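Local coordinates for protein replicative DNA helicase DnaB, 1st part (Mycobacterium tuberculosis, PDB 2R5U) that probably unwinds double-stranded DNA ahead of the replisome as the hexameric, ATP-driven replicative helicase, of which this chain is the N-terminal domain, at residues L42-L55 with Y69-D83. Residues are numbered along the deposited sequence; the frame is centred on the assembly and turned at random.
Sequences LLSKDAIADVLERL and YDAILDLYGRGEPAD
Y76 of helix 63-77 sits as a knob in the hole formed by K45, I48, A49 and L52 of helix 45-52. I48 CG2 lies over the middle of one ring face, a CH-pi contact 3.7 Å from the centroid and 14° off the ring normal; K45 CG meets the ring edge near its plane, and L52 CD1 comes obliquely to within 3.4 Å of Y76 CE2. With CG anti to the backbone N (chi1 176°), the ring reaches across helix 45-52 until its OH rests on the A49 methyl.

Beside the ring, I48 CD1 touches I72 CG2 at 3.6 Å and, less closely, the A82 methyl; one turn on, L52 CD2 meets L73 CD1 at 3.6 Å, the two leucines running alongside each other, antiparallel. L42 CD2 adds a looser touch on I72 CD1.

Y69 meets V51, L52 and L55, toward the C-terminal part of segment 42-55: V51 CG1 is at the ring edge, 3.7 Å from Y69 CE1, and Y69 OH lies 3.4 Å from L52 CD2, with L55 CB close by. The one polar link is a water, 2.6 Å from Y69 OH and donating to L55 O at the same distance.

M41 of helix 31-43 packs on Y69 and I72, and D83, the N-cap of helix 84-93, hydrogen-bonds through OD2 to Y122 OH of a neighbouring subunit, placing this end of the contact at the subunit interface. With the short segments' axes 110° apart and no direct hydrogen bond between them, this crossing within the DnaB-like N-terminal domain rests on apolar shape fit, and the water bridges the hydroxyl and carbonyl of two buried residues, Y69 and L55.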
loop_
_atom_site.group_PDB
_atom_site.type_symbol
_atom_site.label_atom_id
_atom_site.label_comp_id
_atom_site.label_asym_id
_atom_site.label_seq_id
_atom_site.Cartn_x
_atom_site.Cartn_y
_atom_site.Cartn_z
ATOM N N LEU B 42 -39.930 -6.397 9.304
ATOM C CA LEU B 42 -39.728 -6.674 10.731
ATOM C C LEU B 42 -40.997 -7.263 11.416
ATOM O O LEU B 42 -40.907 -7.845 12.491
ATOM C CB LEU B 42 -39.246 -5.415 11.471
ATOM C CG LEU B 42 -37.783 -4.976 11.227
ATOM C CD1 LEU B 42 -37.448 -3.609 11.849
ATOM C CD2 LEU B 42 -36.785 -6.012 11.707
ATOM N N LEU B 43 -42.152 -7.105 10.771
ATOM C CA LEU B 43 -43.443 -7.571 11.310
ATOM C C LEU B 43 -43.897 -8.925 10.751
ATOM O O LEU B 43 -44.756 -9.592 11.332
ATOM C CB LEU B 43 -44.514 -6.507 11.056
ATOM C CG LEU B 43 -44.314 -5.221 11.866
ATOM C CD1 LEU B 43 -45.347 -4.186 11.453
ATOM C CD2 LEU B 43 -44.389 -5.493 13.371
ATOM N N SER B 44 -43.337 -9.336 9.620
ATOM C CA SER B 44 -43.890 -10.469 8.901
ATOM C C SER B 44 -42.901 -11.136 7.966
ATOM O O SER B 44 -42.295 -10.469 7.125
ATOM C CB SER B 44 -45.127 -10.008 8.119
ATOM O OG SER B 44 -45.442 -10.896 7.070
ATOM N N LYS B 45 -42.756 -12.456 8.093
ATOM C CA LYS B 45 -41.972 -13.230 7.134
ATOM C C LYS B 45 -42.547 -13.218 5.708
ATOM O O LYS B 45 -41.789 -13.205 4.726
ATOM C CB LYS B 45 -41.798 -14.662 7.626
ATOM C CG LYS B 45 -40.988 -15.551 6.698
ATOM C CD LYS B 45 -40.820 -16.931 7.323
ATOM C CE LYS B 45 -40.358 -17.946 6.305
ATOM N NZ LYS B 45 -40.131 -19.279 6.958
ATOM N N ASP B 46 -43.873 -13.229 5.591
ATOM C CA ASP B 46 -44.535 -13.083 4.280
ATOM C C ASP B 46 -44.146 -11.776 3.585
ATOM O O ASP B 46 -44.031 -11.738 2.360
ATOM C CB ASP B 46 -46.066 -13.168 4.409
ATOM C CG ASP B 46 -46.542 -14.521 4.945
ATOM O OD1 ASP B 46 -45.770 -15.505 4.877
ATOM O OD2 ASP B 46 -47.695 -14.606 5.439
ATOM N N ALA B 47 -43.948 -10.713 4.368
ATOM C CA ALA B 47 -43.525 -9.424 3.814
ATOM C C ALA B 47 -42.081 -9.482 3.291
ATOM O O ALA B 47 -41.790 -8.919 2.243
ATOM C CB ALA B 47 -43.671 -8.320 4.836
ATOM N N ILE B 48 -41.186 -10.155 4.010
ATOM C CA ILE B 48 -39.812 -10.327 3.516
ATOM C C ILE B 48 -39.847 -10.980 2.120
ATOM O O ILE B 48 -39.208 -10.494 1.194
ATOM C CB ILE B 48 -38.935 -11.181 4.461
ATOM C CG1 ILE B 48 -38.860 -10.557 5.874
ATOM C CG2 ILE B 48 -37.526 -11.344 3.861
ATOM C CD1 ILE B 48 -38.185 -11.464 6.895
ATOM N N ALA B 49 -40.613 -12.070 1.979
ATOM C CA ALA B 49 -40.694 -12.799 0.696
ATOM C C ALA B 49 -41.184 -11.903 -0.417
ATOM O O ALA B 49 -40.628 -11.906 -1.511
ATOM C CB ALA B 49 -41.605 -14.040 0.823
ATOM N N ASP B 50 -42.218 -11.117 -0.132
ATOM C CA ASP B 50 -42.736 -10.138 -1.098
ATOM C C ASP B 50 -41.696 -9.103 -1.559
ATOM O O ASP B 50 -41.581 -8.800 -2.758
ATOM C CB ASP B 50 -43.897 -9.397 -0.475
ATOM C CG ASP B 50 -45.195 -9.801 -1.056
ATOM O OD1 ASP B 50 -45.716 -9.001 -1.874
ATOM O OD2 ASP B 50 -45.677 -10.914 -0.726
ATOM N N VAL B 51 -40.961 -8.573 -0.590
ATOM C CA VAL B 51 -39.949 -7.549 -0.804
ATOM C C VAL B 51 -38.791 -8.083 -1.664
ATOM O O VAL B 51 -38.308 -7.399 -2.588
ATOM C CB VAL B 51 -39.474 -6.989 0.578
ATOM C CG1 VAL B 51 -38.222 -6.169 0.450
ATOM C CG2 VAL B 51 -40.607 -6.151 1.211
ATOM N N LEU B 52 -38.369 -9.307 -1.353
ATOM C CA LEU B 52 -37.306 -9.988 -2.080
ATOM C C LEU B 52 -37.578 -10.179 -3.571
ATOM O O LEU B 52 -36.647 -10.179 -4.366
ATOM C CB LEU B 52 -36.977 -11.330 -1.429
ATOM C CG LEU B 52 -35.880 -11.258 -0.381
ATOM C CD1 LEU B 52 -35.636 -12.638 0.199
ATOM C CD2 LEU B 52 -34.620 -10.776 -1.071
ATOM N N GLU B 53 -38.847 -10.344 -3.939
ATOM C CA GLU B 53 -39.261 -10.381 -5.348
ATOM C C GLU B 53 -38.838 -9.137 -6.119
ATOM O O GLU B 53 -38.614 -9.191 -7.335
ATOM C CB GLU B 53 -40.777 -10.459 -5.453
ATOM C CG GLU B 53 -41.400 -11.443 -4.507
ATOM C CD GLU B 53 -41.764 -12.713 -5.177
ATOM O OE1 GLU B 53 -42.979 -13.033 -5.170
ATOM O OE2 GLU B 53 -40.855 -13.381 -5.726
ATOM N N ARG B 54 -38.746 -8.019 -5.417
ATOM C CA ARG B 54 -38.586 -6.734 -6.078
ATOM C C ARG B 54 -37.219 -6.087 -5.896
ATOM O O ARG B 54 -36.744 -5.398 -6.792
ATOM C CB ARG B 54 -39.663 -5.773 -5.597
ATOM C CG ARG B 54 -41.039 -6.060 -6.121
ATOM C CD ARG B 54 -42.022 -5.648 -5.076
ATOM N NE ARG B 54 -43.425 -5.866 -5.433
ATOM C CZ ARG B 54 -44.155 -6.904 -5.019
ATOM N NH1 ARG B 54 -43.617 -7.859 -4.269
ATOM N NH2 ARG B 54 -45.432 -6.993 -5.367
ATOM N N LEU B 55 -36.603 -6.294 -4.739
ATOM C CA LEU B 55 -35.370 -5.606 -4.401
ATOM C C LEU B 55 -34.119 -6.449 -4.581
ATOM O O LEU B 55 -34.145 -7.675 -4.453
ATOM C CB LEU B 55 -35.419 -5.050 -2.964
ATOM C CG LEU B 55 -36.512 -4.018 -2.676
ATOM C CD1 LEU B 55 -36.310 -3.384 -1.331
ATOM C CD2 LEU B 55 -36.565 -2.959 -3.770
ATOM N N TYR B 69 -31.708 -3.950 6.083
ATOM C CA TYR B 69 -32.172 -4.890 5.075
ATOM C C TYR B 69 -31.271 -6.126 4.967
ATOM O O TYR B 69 -31.766 -7.261 4.930
ATOM C CB TYR B 69 -32.291 -4.187 3.720
ATOM C CG TYR B 69 -32.815 -5.067 2.600
ATOM C CD1 TYR B 69 -34.179 -5.242 2.413
ATOM C CD2 TYR B 69 -31.932 -5.720 1.724
ATOM C CE1 TYR B 69 -34.662 -6.035 1.398
ATOM C CE2 TYR B 69 -32.405 -6.520 0.690
ATOM C CZ TYR B 69 -33.776 -6.671 0.543
ATOM O OH TYR B 69 -34.283 -7.439 -0.460
ATOM N N ASP B 70 -29.957 -5.894 4.905
ATOM C CA ASP B 70 -28.966 -6.984 4.782
ATOM C C ASP B 70 -29.009 -7.916 6.002
ATOM O O ASP B 70 -28.911 -9.137 5.852
ATOM C CB ASP B 70 -27.534 -6.435 4.603
ATOM C CG ASP B 70 -27.349 -5.621 3.318
ATOM O OD1 ASP B 70 -28.250 -5.601 2.434
ATOM O OD2 ASP B 70 -26.278 -4.963 3.202
ATOM N N ALA B 71 -29.176 -7.336 7.195
ATOM C CA ALA B 71 -29.313 -8.124 8.421
ATOM C C ALA B 71 -30.582 -9.015 8.398
ATOM O O ALA B 71 -30.519 -10.202 8.743
ATOM C CB ALA B 71 -29.304 -7.218 9.651
ATOM N N ILE B 72 -31.711 -8.456 7.965
ATOM C CA ILE B 72 -32.954 -9.245 7.811
ATOM C C ILE B 72 -32.756 -10.399 6.799
ATOM O O ILE B 72 -33.116 -11.552 7.064
ATOM C CB ILE B 72 -34.147 -8.362 7.391
ATOM C CG1 ILE B 72 -34.406 -7.236 8.423
ATOM C CG2 ILE B 72 -35.400 -9.207 7.204
ATOM C CD1 ILE B 72 -35.434 -6.171 7.912
ATOM N N LEU B 73 -32.186 -10.090 5.642
ATOM C CA LEU B 73 -31.946 -11.114 4.636
ATOM C C LEU B 73 -30.993 -12.189 5.154
ATOM O O LEU B 73 -31.169 -13.366 4.843
ATOM C CB LEU B 73 -31.398 -10.508 3.345
ATOM C CG LEU B 73 -32.311 -9.669 2.453
ATOM C CD1 LEU B 73 -31.834 -9.900 1.028
ATOM C CD2 LEU B 73 -33.810 -9.974 2.578
ATOM N N ASP B 74 -29.978 -11.785 5.926
ATOM C CA ASP B 74 -29.056 -12.751 6.562
ATOM C C ASP B 74 -29.796 -13.785 7.404
ATOM O O ASP B 74 -29.552 -14.994 7.285
ATOM C CB ASP B 74 -28.035 -12.047 7.452
ATOM C CG ASP B 74 -26.630 -12.189 6.943
ATOM O OD1 ASP B 74 -26.238 -11.401 6.047
ATOM O OD2 ASP B 74 -25.916 -13.102 7.447
ATOM N N LEU B 75 -30.686 -13.291 8.260
ATOM C CA LEU B 75 -31.507 -14.120 9.134
ATOM C C LEU B 75 -32.469 -15.011 8.348
ATOM O O LEU B 75 -32.552 -16.209 8.585
ATOM C CB LEU B 75 -32.267 -13.236 10.122
ATOM C CG LEU B 75 -31.398 -12.620 11.236
ATOM C CD1 LEU B 75 -32.168 -11.548 11.987
ATOM C CD2 LEU B 75 -30.926 -13.700 12.193
ATOM N N TYR B 76 -33.181 -14.402 7.403
ATOM C CA TYR B 76 -34.152 -15.100 6.573
ATOM C C TYR B 76 -33.513 -16.237 5.738
ATOM O O TYR B 76 -34.088 -17.320 5.620
ATOM C CB TYR B 76 -34.870 -14.070 5.702
ATOM C CG TYR B 76 -35.857 -14.590 4.683
ATOM C CD1 TYR B 76 -37.189 -14.842 5.031
ATOM C CD2 TYR B 76 -35.484 -14.736 3.348
ATOM C CE1 TYR B 76 -38.111 -15.276 4.071
ATOM C CE2 TYR B 76 -36.385 -15.168 2.388
ATOM C CZ TYR B 76 -37.688 -15.440 2.755
ATOM O OH TYR B 76 -38.560 -15.854 1.782
ATOM N N GLY B 77 -32.334 -15.983 5.169
ATOM C CA GLY B 77 -31.588 -16.993 4.407
ATOM C C GLY B 77 -31.130 -18.164 5.268
ATOM O O GLY B 77 -30.824 -19.234 4.756
ATOM N N ARG B 78 -31.113 -17.950 6.581
ATOM C CA ARG B 78 -30.762 -18.974 7.552
ATOM C C ARG B 78 -31.952 -19.656 8.186
ATOM O O ARG B 78 -31.780 -20.509 9.043
ATOM C CB ARG B 78 -29.881 -18.371 8.637
ATOM C CG ARG B 78 -28.433 -18.286 8.244
ATOM C CD ARG B 78 -27.585 -17.916 9.437
ATOM N NE ARG B 78 -27.549 -16.475 9.647
ATOM C CZ ARG B 78 -27.677 -15.888 10.831
ATOM N NH1 ARG B 78 -27.862 -16.620 11.923
ATOM N NH2 ARG B 78 -27.632 -14.567 10.925
ATOM N N GLY B 79 -33.161 -19.289 7.772
ATOM C CA GLY B 79 -34.359 -19.851 8.360
ATOM C C GLY B 79 -34.606 -19.399 9.790
ATOM O O GLY B 79 -35.341 -20.047 10.536
ATOM N N GLU B 80 -34.003 -18.280 10.174
ATOM C CA GLU B 80 -34.261 -17.679 11.474
ATOM C C GLU B 80 -35.251 -16.518 11.326
ATOM O O GLU B 80 -35.261 -15.834 10.290
ATOM C CB GLU B 80 -32.940 -17.231 12.123
ATOM C CG GLU B 80 -31.969 -18.426 12.341
ATOM C CD GLU B 80 -30.558 -18.031 12.742
ATOM O OE1 GLU B 80 -29.713 -18.953 12.865
ATOM O OE2 GLU B 80 -30.273 -16.820 12.928
ATOM N N PRO B 81 -36.084 -16.284 12.360
ATOM C CA PRO B 81 -37.042 -15.190 12.295
ATOM C C PRO B 81 -36.342 -13.835 12.407
ATOM O O PRO B 81 -35.295 -13.728 13.053
ATOM C CB PRO B 81 -37.936 -15.439 13.518
ATOM C CG PRO B 81 -37.048 -16.097 14.492
ATOM C CD PRO B 81 -36.162 -17.000 13.651
ATOM N N ALA B 82 -36.924 -12.816 11.791
ATOM C CA ALA B 82 -36.347 -11.474 11.801
ATOM C C ALA B 82 -37.314 -10.506 12.485
ATOM O O ALA B 82 -38.214 -9.956 11.854
ATOM C CB ALA B 82 -36.027 -11.040 10.384
ATOM N N ASP B 83 -37.160 -10.343 13.792
ATOM C CA ASP B 83 -37.977 -9.403 14.537
ATOM C C ASP B 83 -36.993 -8.404 15.138
ATOM O O ASP B 83 -35.777 -8.523 14.890
ATOM C CB ASP B 83 -38.837 -10.131 15.600
ATOM C CG ASP B 83 -38.004 -11.029 16.532
ATOM O OD1 ASP B 83 -36.910 -10.602 16.944
ATOM O OD2 ASP B 83 -38.450 -12.147 16.863
HETATM O O HOH W 1 -32.740 -8.286 -2.341
#